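Local coordinates for protein beta-Ala-His dipeptidase (PDB 3DLJ) that hydrolyses Xaa-His dipeptides, above all carnosine and anserine, as a secreted homodimeric metallopeptidase that uses two zinc ions per subunit, at residues V105-H110 and F171-M176; L111-A116 and D143-V148; I202-N207 and I429-M434; A216-T221 and V443-L448. All coordinates share one frame; numbering follows the deposited sequence.

Interaction 1: residues V105-H110 and F171-M176; sequences VCFYGH and FIIEGM. With ZN (zinc ion), chain D.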
loop_
_atom_site.group_PDB
_atom_site.type_symbol
_atom_site.label_atom_id
_atom_site.label_comp_id
_atom_site.label_asym_id
_atom_site.label_seq_id
_atom_site.Cartn_x
_atom_site.Cartn_y
_atom_site.Cartn_z
ATOM N N VAL A 105 2.213 8.401 21.002
ATOM C CA VAL A 105 1.943 8.189 19.576
ATOM C C VAL A 105 2.459 6.815 19.111
ATOM O O VAL A 105 3.584 6.433 19.420
ATOM C CB VAL A 105 2.606 9.306 18.687
ATOM C CG1 VAL A 105 2.305 9.087 17.237
ATOM C CG2 VAL A 105 2.138 10.707 19.124
ATOM N N CYS A 106 1.641 6.094 18.347
ATOM C CA CYS A 106 2.038 4.794 17.837
ATOM C C CYS A 106 2.256 4.817 16.331
ATOM O O CYS A 106 1.464 5.376 15.593
ATOM C CB CYS A 106 1.004 3.726 18.218
ATOM S SG CYS A 106 1.492 2.028 17.794
ATOM N N PHE A 107 3.336 4.191 15.876
ATOM C CA PHE A 107 3.627 4.110 14.440
ATOM C C PHE A 107 3.498 2.688 13.915
ATOM O O PHE A 107 4.076 1.772 14.474
ATOM C CB PHE A 107 5.049 4.611 14.167
ATOM C CG PHE A 107 5.476 4.496 12.727
ATOM C CD1 PHE A 107 5.172 5.499 11.817
ATOM C CD2 PHE A 107 6.194 3.390 12.291
ATOM C CE1 PHE A 107 5.583 5.389 10.477
ATOM C CE2 PHE A 107 6.595 3.274 10.961
ATOM C CZ PHE A 107 6.285 4.272 10.055
ATOM N N TYR A 108 2.777 2.520 12.818
ATOM C CA TYR A 108 2.643 1.217 12.177
ATOM C C TYR A 108 3.448 1.222 10.871
ATOM O O TYR A 108 3.332 2.155 10.057
ATOM C CB TYR A 108 1.160 0.820 11.896
ATOM C CG TYR A 108 1.087 -0.296 10.866
ATOM C CD1 TYR A 108 1.131 -1.656 11.252
ATOM C CD2 TYR A 108 1.077 -0.005 9.508
ATOM C CE1 TYR A 108 1.129 -2.675 10.281
ATOM C CE2 TYR A 108 1.073 -1.008 8.549
ATOM C CZ TYR A 108 1.108 -2.318 8.930
ATOM O OH TYR A 108 1.105 -3.270 7.944
ATOM N N GLY A 109 4.258 0.183 10.664
ATOM C CA GLY A 109 4.870 -0.027 9.338
ATOM C C GLY A 109 5.039 -1.495 9.019
ATOM O O GLY A 109 4.725 -2.337 9.846
ATOM N N HIS A 110 5.535 -1.807 7.826
ATOM C CA HIS A 110 5.812 -3.216 7.447
ATOM C C HIS A 110 7.151 -3.324 6.752
ATOM O O HIS A 110 7.549 -2.415 6.004
ATOM C CB HIS A 110 4.694 -3.841 6.588
ATOM C CG HIS A 110 4.558 -3.244 5.209
ATOM N ND1 HIS A 110 5.238 -3.730 4.108
ATOM C CD2 HIS A 110 3.802 -2.217 4.752
ATOM C CE1 HIS A 110 4.916 -3.025 3.038
ATOM N NE2 HIS A 110 4.045 -2.100 3.402
ATOM N N PHE A 171 5.860 1.512 18.561
ATOM C CA PHE A 171 6.018 0.991 17.199
ATOM C C PHE A 171 5.309 -0.340 17.116
ATOM O O PHE A 171 5.496 -1.204 17.987
ATOM C CB PHE A 171 7.499 0.775 16.834
ATOM C CG PHE A 171 8.433 1.915 17.226
ATOM C CD1 PHE A 171 8.827 2.099 18.556
ATOM C CD2 PHE A 171 8.975 2.744 16.251
ATOM C CE1 PHE A 171 9.710 3.103 18.912
ATOM C CE2 PHE A 171 9.864 3.757 16.594
ATOM C CZ PHE A 171 10.231 3.950 17.926
ATOM N N ILE A 172 4.478 -0.500 16.093
ATOM C CA ILE A 172 3.990 -1.834 15.683
ATOM C C ILE A 172 4.422 -2.127 14.228
ATOM O O ILE A 172 3.903 -1.522 13.287
ATOM C CB ILE A 172 2.451 -2.016 15.891
ATOM C CG1 ILE A 172 1.994 -3.400 15.422
ATOM C CG2 ILE A 172 1.624 -0.890 15.211
ATOM C CD1 ILE A 172 0.523 -3.659 15.656
ATOM N N ILE A 173 5.396 -3.022 14.065
ATOM C CA ILE A 173 5.938 -3.319 12.741
ATOM C C ILE A 173 5.781 -4.800 12.419
ATOM O O ILE A 173 6.244 -5.668 13.175
ATOM C CB ILE A 173 7.454 -2.925 12.594
ATOM C CG1 ILE A 173 7.790 -1.536 13.199
ATOM C CG2 ILE A 173 7.915 -3.074 11.166
ATOM C CD1 ILE A 173 7.177 -0.306 12.532
ATOM N N GLU A 174 5.132 -5.080 11.291
ATOM C CA GLU A 174 4.872 -6.457 10.861
ATOM C C GLU A 174 5.680 -6.822 9.626
ATOM O O GLU A 174 6.299 -5.949 8.976
ATOM C CB GLU A 174 3.376 -6.670 10.594
ATOM C CG GLU A 174 2.814 -5.919 9.385
ATOM C CD GLU A 174 1.547 -6.560 8.822
ATOM O OE1 GLU A 174 1.361 -7.781 9.000
ATOM O OE2 GLU A 174 0.741 -5.846 8.188
ATOM N N GLY A 175 5.666 -8.116 9.311
ATOM C CA GLY A 175 6.342 -8.629 8.141
ATOM C C GLY A 175 5.454 -9.360 7.142
ATOM O O GLY A 175 5.960 -10.171 6.363
ATOM N N MET A 176 4.152 -9.087 7.149
ATOM C CA MET A 176 3.211 -9.765 6.236
ATOM C C MET A 176 2.181 -8.863 5.552
ATOM O O MET A 176 1.109 -9.339 5.164
ATOM C CB MET A 176 2.466 -10.912 6.960
ATOM C CG MET A 176 3.339 -12.065 7.425
ATOM S SD MET A 176 4.028 -13.068 6.080
ATOM C CE MET A 176 2.540 -13.910 5.516
HETATM ZN ZN ZN D . 3.251 -0.859 2.111
#
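Tyr108 lies across Ile172, its CB 3.8 Å from Ile172 CG2, and its ring continues to Glu174, where CE1 packs 3.8 Å from Glu174 CG. Tyr108 CG is anti to the backbone N (chi1 162°), and Glu174 CG lies between its own backbone N and carbonyl carbon, which brings it beside the ring. The phenol donates a hydrogen bond from OH to Glu174 OE2 at 2.6 Å; OE2 lies at the ring edge, in its plane, and uses its anti lone pair, the carboxylate being turned 61° from the ring. Ser181 grips the same carboxylate oxygen. A phenylalanine in place of Tyr108 would probably leave this buried carboxylate with one bond fewer and freer to turn. The side chains of Phe107 and Ile173 share the other face of the sheet: Ile173 CD1 meets the rim of the Phe107 ring, 3.8 Å from CD2, and rests 3.5 Å from Gly109 N, where glycine puts no side chain in its way. Parallel pairing joins the backbones, with Ile172 N bonded to Phe107 O at 2.8 Å and Gly109 N to Ile172 O. At the strand end His110 NE2 binds a zinc ion at 2.0 Å, its ND1 held by Asp112 O; Asp143 and Asp206 bind the same metal, as expected of an M20 metallopeptidase. Strand 104-110 runs between strands 168-174 and 201-204 in the central sheet, with helix 430-438 covering Tyr108, Ile172 and Glu174, and Trp151 of helix 141-160 packing on Phe107 and Phe171.

Interaction 2: residues L111-A116 and D143-V148; sequences LDVQPA and DNKGPV. With ZN (zinc ion), chain D; ZN (zinc ion), chain C.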
loop_
_atom_site.group_PDB
_atom_site.type_symbol
_atom_site.label_atom_id
_atom_site.label_comp_id
_atom_site.label_asym_id
_atom_site.label_seq_id
_atom_site.Cartn_x
_atom_site.Cartn_y
_atom_site.Cartn_z
ATOM N N LEU A 111 7.857 -4.417 7.031
ATOM C CA LEU A 111 9.209 -4.621 6.481
ATOM C C LEU A 111 9.295 -5.766 5.462
ATOM O O LEU A 111 10.375 -6.084 4.968
ATOM C CB LEU A 111 10.235 -4.759 7.606
ATOM C CG LEU A 111 10.439 -3.431 8.356
ATOM C CD1 LEU A 111 11.287 -3.686 9.573
ATOM C CD2 LEU A 111 11.107 -2.386 7.476
ATOM N N ASP A 112 8.143 -6.340 5.115
ATOM C CA ASP A 112 8.045 -7.201 3.935
ATOM C C ASP A 112 7.807 -6.381 2.669
ATOM O O ASP A 112 7.215 -5.291 2.711
ATOM C CB ASP A 112 6.936 -8.260 4.090
ATOM C CG ASP A 112 5.566 -7.647 4.230
ATOM O OD1 ASP A 112 5.409 -6.705 5.056
ATOM O OD2 ASP A 112 4.642 -8.091 3.505
ATOM N N VAL A 113 8.277 -6.938 1.549
ATOM C CA VAL A 113 8.199 -6.307 0.229
ATOM C C VAL A 113 7.489 -7.244 -0.794
ATOM O O VAL A 113 7.395 -8.487 -0.591
ATOM C CB VAL A 113 9.624 -5.887 -0.278
ATOM C CG1 VAL A 113 10.238 -4.818 0.627
ATOM C CG2 VAL A 113 10.541 -7.094 -0.347
ATOM N N GLN A 114 6.959 -6.621 -1.854
ATOM C CA GLN A 114 6.475 -7.292 -3.058
ATOM C C GLN A 114 7.662 -7.959 -3.759
ATOM O O GLN A 114 8.779 -7.427 -3.701
ATOM C CB GLN A 114 5.826 -6.276 -4.009
ATOM C CG GLN A 114 4.399 -5.858 -3.616
ATOM C CD GLN A 114 3.361 -6.977 -3.856
ATOM O OE1 GLN A 114 3.375 -7.632 -4.894
ATOM N NE2 GLN A 114 2.477 -7.191 -2.895
ATOM N N PRO A 115 7.435 -9.114 -4.423
ATOM C CA PRO A 115 8.508 -9.761 -5.184
ATOM C C PRO A 115 9.153 -8.808 -6.193
ATOM O O PRO A 115 8.507 -7.888 -6.689
ATOM C CB PRO A 115 7.786 -10.882 -5.933
ATOM C CG PRO A 115 6.613 -11.219 -5.073
ATOM C CD PRO A 115 6.172 -9.869 -4.505
ATOM N N ALA A 116 10.428 -9.027 -6.476
ATOM C CA ALA A 116 11.124 -8.283 -7.494
ATOM C C ALA A 116 12.059 -9.216 -8.233
ATOM O O ALA A 116 13.038 -9.740 -7.675
ATOM C CB ALA A 116 11.896 -7.140 -6.879
ATOM N N ASP A 143 8.055 1.535 -0.350
ATOM C CA ASP A 143 7.033 0.599 0.186
ATOM C C ASP A 143 7.648 -0.682 0.834
ATOM O O ASP A 143 7.767 -1.706 0.167
ATOM C CB ASP A 143 6.097 0.219 -0.974
ATOM C CG ASP A 143 4.865 -0.569 -0.536
ATOM O OD1 ASP A 143 4.569 -0.664 0.680
ATOM O OD2 ASP A 143 4.175 -1.096 -1.448
ATOM N N ASN A 144 8.021 -0.666 2.118
ATOM C CA ASN A 144 7.842 0.450 3.053
ATOM C C ASN A 144 9.078 0.734 3.937
ATOM O O ASN A 144 8.938 1.244 5.041
ATOM C CB ASN A 144 6.631 0.142 3.938
ATOM C CG ASN A 144 6.107 1.352 4.678
ATOM O OD1 ASN A 144 5.747 1.256 5.857
ATOM N ND2 ASN A 144 6.049 2.496 3.998
ATOM N N LYS A 145 10.287 0.422 3.460
ATOM C CA LYS A 145 11.509 0.515 4.297
ATOM C C LYS A 145 11.979 1.965 4.446
ATOM O O LYS A 145 12.382 2.381 5.540
ATOM C CB LYS A 145 12.621 -0.397 3.746
ATOM C CG LYS A 145 12.322 -1.901 3.955
ATOM C CD LYS A 145 13.142 -2.832 3.058
ATOM C CE LYS A 145 12.910 -4.279 3.459
ATOM N NZ LYS A 145 13.663 -5.256 2.599
ATOM N N GLY A 146 11.891 2.739 3.364
ATOM C CA GLY A 146 12.191 4.183 3.399
ATOM C C GLY A 146 11.450 4.948 4.497
ATOM O O GLY A 146 12.081 5.570 5.348
ATOM N N PRO A 147 10.102 4.959 4.455
ATOM C CA PRO A 147 9.347 5.652 5.502
ATOM C C PRO A 147 9.448 5.047 6.919
ATOM O O PRO A 147 9.387 5.785 7.899
ATOM C CB PRO A 147 7.893 5.638 4.963
ATOM C CG PRO A 147 8.012 5.425 3.518
ATOM C CD PRO A 147 9.203 4.465 3.392
ATOM N N VAL A 148 9.619 3.743 7.049
ATOM C CA VAL A 148 9.886 3.183 8.379
ATOM C C VAL A 148 11.203 3.722 8.933
ATOM O O VAL A 148 11.285 4.108 10.110
ATOM C CB VAL A 148 9.864 1.628 8.427
ATOM C CG1 VAL A 148 10.312 1.114 9.800
ATOM C CG2 VAL A 148 8.482 1.104 8.114
HETATM ZN ZN ZN D . 3.251 -0.859 2.111
HETATM ZN ZN ZN C . 2.779 -2.631 -0.836
HETATM O O HOH W 1 8.723 -3.050 3.640
HETATM O O HOH W 2 6.508 -3.621 -1.175
#
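Asp143, whose backbone O touches Val113 CG1, turns its flat carboxylate to two zinc ions, which lie slightly off its plane on opposite sides. This is the bridging aspartate of a di-zinc peptidase centre: OD1 binds one metal at 2.0 Å, and OD2 binds the other at 2.2 Å, with Glu178 and His456. The peptide from Asp143 to Asn144 is cis, and the C=O and N-H of this second flat group each reach the 111-116 loop through water. One water donates to Asp143 O at 2.7 Å and accepts from Gln114 N; the other accepts from Asn144 N at 2.9 Å and donates to Asp112 O. Asp112, an active-site residue by similarity, has OD2 bonded to Ser41 OG and the Glu178 backbone N. Further along the helix, the extended chain of Lys145 passes Val113 at about a right angle, CE standing 3.5 Å from Leu111 O and 3.9 Å from Val113 CG1, and NZ is bonded to Ser39 OG, which also bonds Leu111 O. An alanine in place of Lys145 would probably leave Ser39 without its ammonium partner and open a gap beside Leu111 and Val113. Leu111 CD2 closes the contact, 3.8 Å from Lys145 CG and 4.3 Å from Val148 CG1.

Interaction 3: residues I202-N207 and I429-M434; sequences IVISDN and IPIAKM. With ZN (zinc ion), chain D.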
loop_
_atom_site.group_PDB
_atom_site.type_symbol
_atom_site.label_atom_id
_atom_site.label_comp_id
_atom_site.label_asym_id
_atom_site.label_seq_id
_atom_site.Cartn_x
_atom_site.Cartn_y
_atom_site.Cartn_z
ATOM N N ILE A 202 -2.432 7.151 16.121
ATOM C CA ILE A 202 -1.672 6.171 15.315
ATOM C C ILE A 202 -1.286 6.772 13.965
ATOM O O ILE A 202 -2.104 7.412 13.323
ATOM C CB ILE A 202 -2.461 4.838 15.104
ATOM C CG1 ILE A 202 -2.725 4.147 16.456
ATOM C CG2 ILE A 202 -1.745 3.901 14.109
ATOM C CD1 ILE A 202 -3.819 3.076 16.424
ATOM N N VAL A 203 -0.032 6.564 13.558
ATOM C CA VAL A 203 0.500 7.080 12.296
ATOM C C VAL A 203 0.853 5.936 11.340
ATOM O O VAL A 203 1.379 4.899 11.749
ATOM C CB VAL A 203 1.777 7.961 12.524
ATOM C CG1 VAL A 203 2.391 8.419 11.181
ATOM C CG2 VAL A 203 1.465 9.149 13.390
ATOM N N ILE A 204 0.529 6.137 10.067
ATOM C CA ILE A 204 0.936 5.248 8.979
ATOM C C ILE A 204 1.558 6.142 7.917
ATOM O O ILE A 204 1.017 7.201 7.594
ATOM C CB ILE A 204 -0.267 4.450 8.369
ATOM C CG1 ILE A 204 -0.976 3.592 9.437
ATOM C CG2 ILE A 204 0.179 3.592 7.122
ATOM C CD1 ILE A 204 -2.276 2.898 8.934
ATOM N N SER A 205 2.696 5.721 7.386
ATOM C CA SER A 205 3.340 6.431 6.305
ATOM C C SER A 205 3.625 5.443 5.175
ATOM O O SER A 205 4.738 4.919 5.045
ATOM C CB SER A 205 4.638 7.085 6.808
ATOM O OG SER A 205 5.198 7.970 5.846
ATOM N N ASP A 206 2.626 5.178 4.346
ATOM C CA ASP A 206 2.797 4.186 3.296
ATOM C C ASP A 206 1.951 4.541 2.098
ATOM O O ASP A 206 1.122 3.754 1.633
ATOM C CB ASP A 206 2.446 2.797 3.827
ATOM C CG ASP A 206 2.965 1.662 2.924
ATOM O OD1 ASP A 206 3.707 1.949 1.941
ATOM O OD2 ASP A 206 2.601 0.483 3.198
ATOM N N ASN A 207 2.159 5.749 1.601
ATOM C CA ASN A 207 1.361 6.288 0.506
ATOM C C ASN A 207 2.054 7.478 -0.115
ATOM O O ASN A 207 3.081 7.939 0.400
ATOM C CB ASN A 207 -0.078 6.603 0.943
ATOM C CG ASN A 207 -0.155 7.443 2.200
ATOM O OD1 ASN A 207 0.317 7.062 3.289
ATOM N ND2 ASN A 207 -0.803 8.580 2.068
ATOM N N ILE A 429 -5.832 0.999 2.161
ATOM C CA ILE A 429 -4.904 0.779 3.263
ATOM C C ILE A 429 -5.655 0.020 4.343
ATOM O O ILE A 429 -6.209 0.615 5.267
ATOM C CB ILE A 429 -4.248 2.083 3.703
ATOM C CG1 ILE A 429 -3.404 2.596 2.535
ATOM C CG2 ILE A 429 -3.344 1.857 4.932
ATOM C CD1 ILE A 429 -3.283 4.092 2.420
ATOM N N PRO A 430 -5.731 -1.318 4.183
ATOM C CA PRO A 430 -6.579 -2.172 4.991
ATOM C C PRO A 430 -6.286 -1.967 6.455
ATOM O O PRO A 430 -7.195 -2.050 7.280
ATOM C CB PRO A 430 -6.130 -3.582 4.597
ATOM C CG PRO A 430 -5.545 -3.448 3.265
ATOM C CD PRO A 430 -4.962 -2.087 3.183
ATOM N N ILE A 431 -5.008 -1.714 6.763
ATOM C CA ILE A 431 -4.535 -1.526 8.140
ATOM C C ILE A 431 -5.193 -0.323 8.797
ATOM O O ILE A 431 -5.491 -0.350 9.985
ATOM C CB ILE A 431 -2.980 -1.446 8.180
ATOM C CG1 ILE A 431 -2.366 -2.845 7.959
ATOM C CG2 ILE A 431 -2.477 -0.789 9.454
ATOM C CD1 ILE A 431 -2.560 -3.820 9.112
ATOM N N ALA A 432 -5.450 0.712 8.005
ATOM C CA ALA A 432 -6.131 1.914 8.486
ATOM C C ALA A 432 -7.524 1.572 9.015
ATOM O O ALA A 432 -7.892 1.969 10.125
ATOM C CB ALA A 432 -6.199 2.955 7.382
ATOM N N LYS A 433 -8.274 0.806 8.217
ATOM C CA LYS A 433 -9.597 0.293 8.563
ATOM C C LYS A 433 -9.544 -0.592 9.819
ATOM O O LYS A 433 -10.315 -0.395 10.755
ATOM C CB LYS A 433 -10.157 -0.478 7.354
ATOM C CG LYS A 433 -11.662 -0.744 7.354
ATOM C CD LYS A 433 -12.450 0.550 7.377
ATOM C CE LYS A 433 -13.790 0.383 6.737
ATOM N NZ LYS A 433 -14.623 1.592 7.030
ATOM N N MET A 434 -8.606 -1.543 9.846
ATOM C CA MET A 434 -8.403 -2.426 11.005
ATOM C C MET A 434 -8.163 -1.707 12.343
ATOM O O MET A 434 -8.789 -2.053 13.350
ATOM C CB MET A 434 -7.263 -3.399 10.728
ATOM C CG MET A 434 -6.964 -4.350 11.871
ATOM S SD MET A 434 -5.377 -5.146 11.606
ATOM C CE MET A 434 -5.631 -5.877 9.968
HETATM ZN ZN ZN D . 3.251 -0.859 2.111
#
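Close to the zinc site that Asp206 helps to form, the end of strand 201-204 packs against the start of helix 430-438, and Ile204 and Ile429 carry most of the contact. Ile204 does its touching with a single atom. CG1 is anti to the carbonyl carbon (chi1 -59°), and CD1 at the end of the chain meets Ile431 CG2 at 3.7 Å, Ala432 CB at 4.2 Å and Ile429 CG2 at 4.3 Å. The methyl thus faces the first helical turn, in which Ala432 N is hydrogen-bonded to O of the N-cap residue Ile429 at 2.8 Å. Ile429 also touches the residues beyond the strand with CD1, which lies 4.3 Å from Asn207 CB and near Asp206 O. Nothing polar joins the two segments; Asp206 turns to the metal, its OD2 binding the zinc ion, and Asp206 N donates to Asn207 OD1 at 3.2 Å, a bent bond of 142° that ties the turn beyond the strand. Strand 201-204 lies between strands 104-110 and 444-445, Leu445 touching both Ile204 and Ile429, while the helix meets Tyr108 through Ile431 and Trp396 of strand 384-397 through Ala432.

Interaction 4: residues A216-T221 and V443-L448; sequences AITYGT and VVLIPL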
loop_
_atom_site.group_PDB
_atom_site.type_symbol
_atom_site.label_atom_id
_atom_site.label_comp_id
_atom_site.label_asym_id
_atom_site.label_seq_id
_atom_site.Cartn_x
_atom_site.Cartn_y
_atom_site.Cartn_z
ATOM N N ALA A 216 1.435 16.392 1.041
ATOM C CA ALA A 216 0.054 16.023 1.246
ATOM C C ALA A 216 -0.163 15.404 2.601
ATOM O O ALA A 216 0.794 14.945 3.247
ATOM C CB ALA A 216 -0.384 15.057 0.156
ATOM N N ILE A 217 -1.425 15.431 3.025
ATOM C CA ILE A 217 -1.925 14.570 4.086
ATOM C C ILE A 217 -3.137 13.824 3.526
ATOM O O ILE A 217 -3.977 14.424 2.850
ATOM C CB ILE A 217 -2.311 15.363 5.379
ATOM C CG1 ILE A 217 -1.073 15.915 6.074
ATOM C CG2 ILE A 217 -3.000 14.460 6.382
ATOM C CD1 ILE A 217 -1.328 17.239 6.788
ATOM N N THR A 218 -3.222 12.525 3.815
ATOM C CA THR A 218 -4.219 11.644 3.212
ATOM C C THR A 218 -5.249 11.233 4.256
ATOM O O THR A 218 -4.896 10.741 5.331
ATOM C CB THR A 218 -3.522 10.425 2.570
ATOM O OG1 THR A 218 -2.491 10.895 1.675
ATOM C CG2 THR A 218 -4.517 9.517 1.811
ATOM N N TYR A 219 -6.527 11.454 3.950
ATOM C CA TYR A 219 -7.597 11.261 4.930
ATOM C C TYR A 219 -8.704 10.312 4.471
ATOM O O TYR A 219 -9.682 10.101 5.203
ATOM C CB TYR A 219 -8.219 12.605 5.326
ATOM C CG TYR A 219 -9.031 13.269 4.230
ATOM C CD1 TYR A 219 -10.416 13.035 4.105
ATOM C CD2 TYR A 219 -8.427 14.154 3.332
ATOM C CE1 TYR A 219 -11.157 13.649 3.102
ATOM C CE2 TYR A 219 -9.160 14.776 2.339
ATOM C CZ TYR A 219 -10.521 14.522 2.230
ATOM O OH TYR A 219 -11.237 15.141 1.239
ATOM N N GLY A 220 -8.561 9.767 3.267
ATOM C CA GLY A 220 -9.505 8.782 2.774
ATOM C C GLY A 220 -8.899 7.846 1.769
ATOM O O GLY A 220 -8.012 8.235 1.022
ATOM N N THR A 221 -9.385 6.605 1.757
ATOM C CA THR A 221 -8.890 5.565 0.853
ATOM C C THR A 221 -10.050 4.820 0.172
ATOM O O THR A 221 -11.150 4.796 0.674
ATOM C CB THR A 221 -7.988 4.516 1.600
ATOM O OG1 THR A 221 -8.748 3.887 2.639
ATOM C CG2 THR A 221 -6.750 5.159 2.213
ATOM N N VAL A 443 -6.299 7.302 13.124
ATOM C CA VAL A 443 -5.159 7.030 12.225
ATOM C C VAL A 443 -4.893 8.244 11.311
ATOM O O VAL A 443 -5.824 8.770 10.680
ATOM C CB VAL A 443 -5.348 5.701 11.409
ATOM C CG1 VAL A 443 -4.542 5.703 10.126
ATOM C CG2 VAL A 443 -4.926 4.495 12.224
ATOM N N VAL A 444 -3.641 8.699 11.278
ATOM C CA VAL A 444 -3.239 9.766 10.354
ATOM C C VAL A 444 -2.282 9.228 9.284
ATOM O O VAL A 444 -1.259 8.608 9.594
ATOM C CB VAL A 444 -2.618 10.995 11.104
ATOM C CG1 VAL A 444 -1.489 10.556 12.023
ATOM C CG2 VAL A 444 -2.122 12.058 10.121
ATOM N N LEU A 445 -2.619 9.458 8.023
ATOM C CA LEU A 445 -1.744 9.021 6.940
ATOM C C LEU A 445 -0.831 10.140 6.460
ATOM O O LEU A 445 -1.278 11.113 5.862
ATOM C CB LEU A 445 -2.535 8.421 5.767
ATOM C CG LEU A 445 -3.576 7.346 6.067
ATOM C CD1 LEU A 445 -4.293 7.028 4.785
ATOM C CD2 LEU A 445 -2.958 6.098 6.650
ATOM N N ILE A 446 0.463 9.982 6.728
ATOM C CA ILE A 446 1.470 10.951 6.296
ATOM C C ILE A 446 2.318 10.359 5.162
ATOM O O ILE A 446 3.258 9.622 5.409
ATOM C CB ILE A 446 2.366 11.419 7.478
ATOM C CG1 ILE A 446 1.487 11.781 8.699
ATOM C CG2 ILE A 446 3.224 12.598 7.049
ATOM C CD1 ILE A 446 2.252 12.194 9.959
ATOM N N PRO A 447 1.980 10.698 3.913
ATOM C CA PRO A 447 2.706 10.178 2.769
ATOM C C PRO A 447 4.114 10.776 2.706
ATOM O O PRO A 447 4.263 11.972 2.902
ATOM C CB PRO A 447 1.847 10.621 1.573
ATOM C CG PRO A 447 1.053 11.818 2.062
ATOM C CD PRO A 447 0.890 11.631 3.540
ATOM N N LEU A 448 5.134 9.933 2.475
ATOM C CA LEU A 448 6.499 10.414 2.190
ATOM C C LEU A 448 6.880 10.235 0.721
ATOM O O LEU A 448 7.789 10.912 0.217
ATOM C CB LEU A 448 7.561 9.733 3.075
ATOM C CG LEU A 448 7.700 10.049 4.568
ATOM C CD1 LEU A 448 9.130 9.754 5.046
ATOM C CD2 LEU A 448 7.342 11.466 4.831
#
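Leu445 crosses Thr218 obliquely: CB sits 3.3 Å from Thr218 O and 3.9 Å from Thr218 CB, CG stays near the same oxygen, and CD1 touches two threonine methyls, 3.9 Å from Thr218 CG2 and 4.0 Å from Thr221 CG2. Leu445 meets Thr221 at about a right angle. With CG anti to the carbonyl carbon (chi1 -50°), the branch is set beside its own backbone N. One nearly straight hydrogen bond joins the segments, from Thr218 N to Leu445 O at 3.2 Å with 174° at the hydrogen. Two residues on, Pro447 brings its ring to the other strand: CD lies 3.3 Å from Ala216 O, and CG lies 4.0 Å from Ala216 CB and 3.7 Å from Thr218 OG1. The Thr218 carbonyl, covered by Leu445, is also bonded by Tyr405 OH. This is buried packing that joins two sheets. Strand 444-445 lies at the edge of the six-stranded sheet, next to strand 201-204, whereas strand 216-232 belongs to the second sheet, paired there with strands 346-355, 384-397 and 421-425; helix 403-416 packs on Ile217, and Trp396 of strand 384-397 touches both Leu445 and Thr221.

How the interactions relate
All four contacts are buried, but their chemistry shifts from the metal centre outward. Interaction 1 is regular parallel sheet, and interaction 2 is held by waters and a lysine chain; they join where Glu174 O meets Leu111 N. Interactions 1, 2 and 3 share one zinc ion, each giving it a ligand, and among the four, interaction 2 alone also gives a ligand to the second zinc ion. Interactions 1 and 3 lie on neighbouring strands of the same sheet, linked by backbone bonds between Cys106, Tyr108 and Val203. Interaction 3 is almost wholly aliphatic, and Ser205 OG binds it to Ile446 O of interaction 4, which contributes no zinc ligand and connects this sheet to the next.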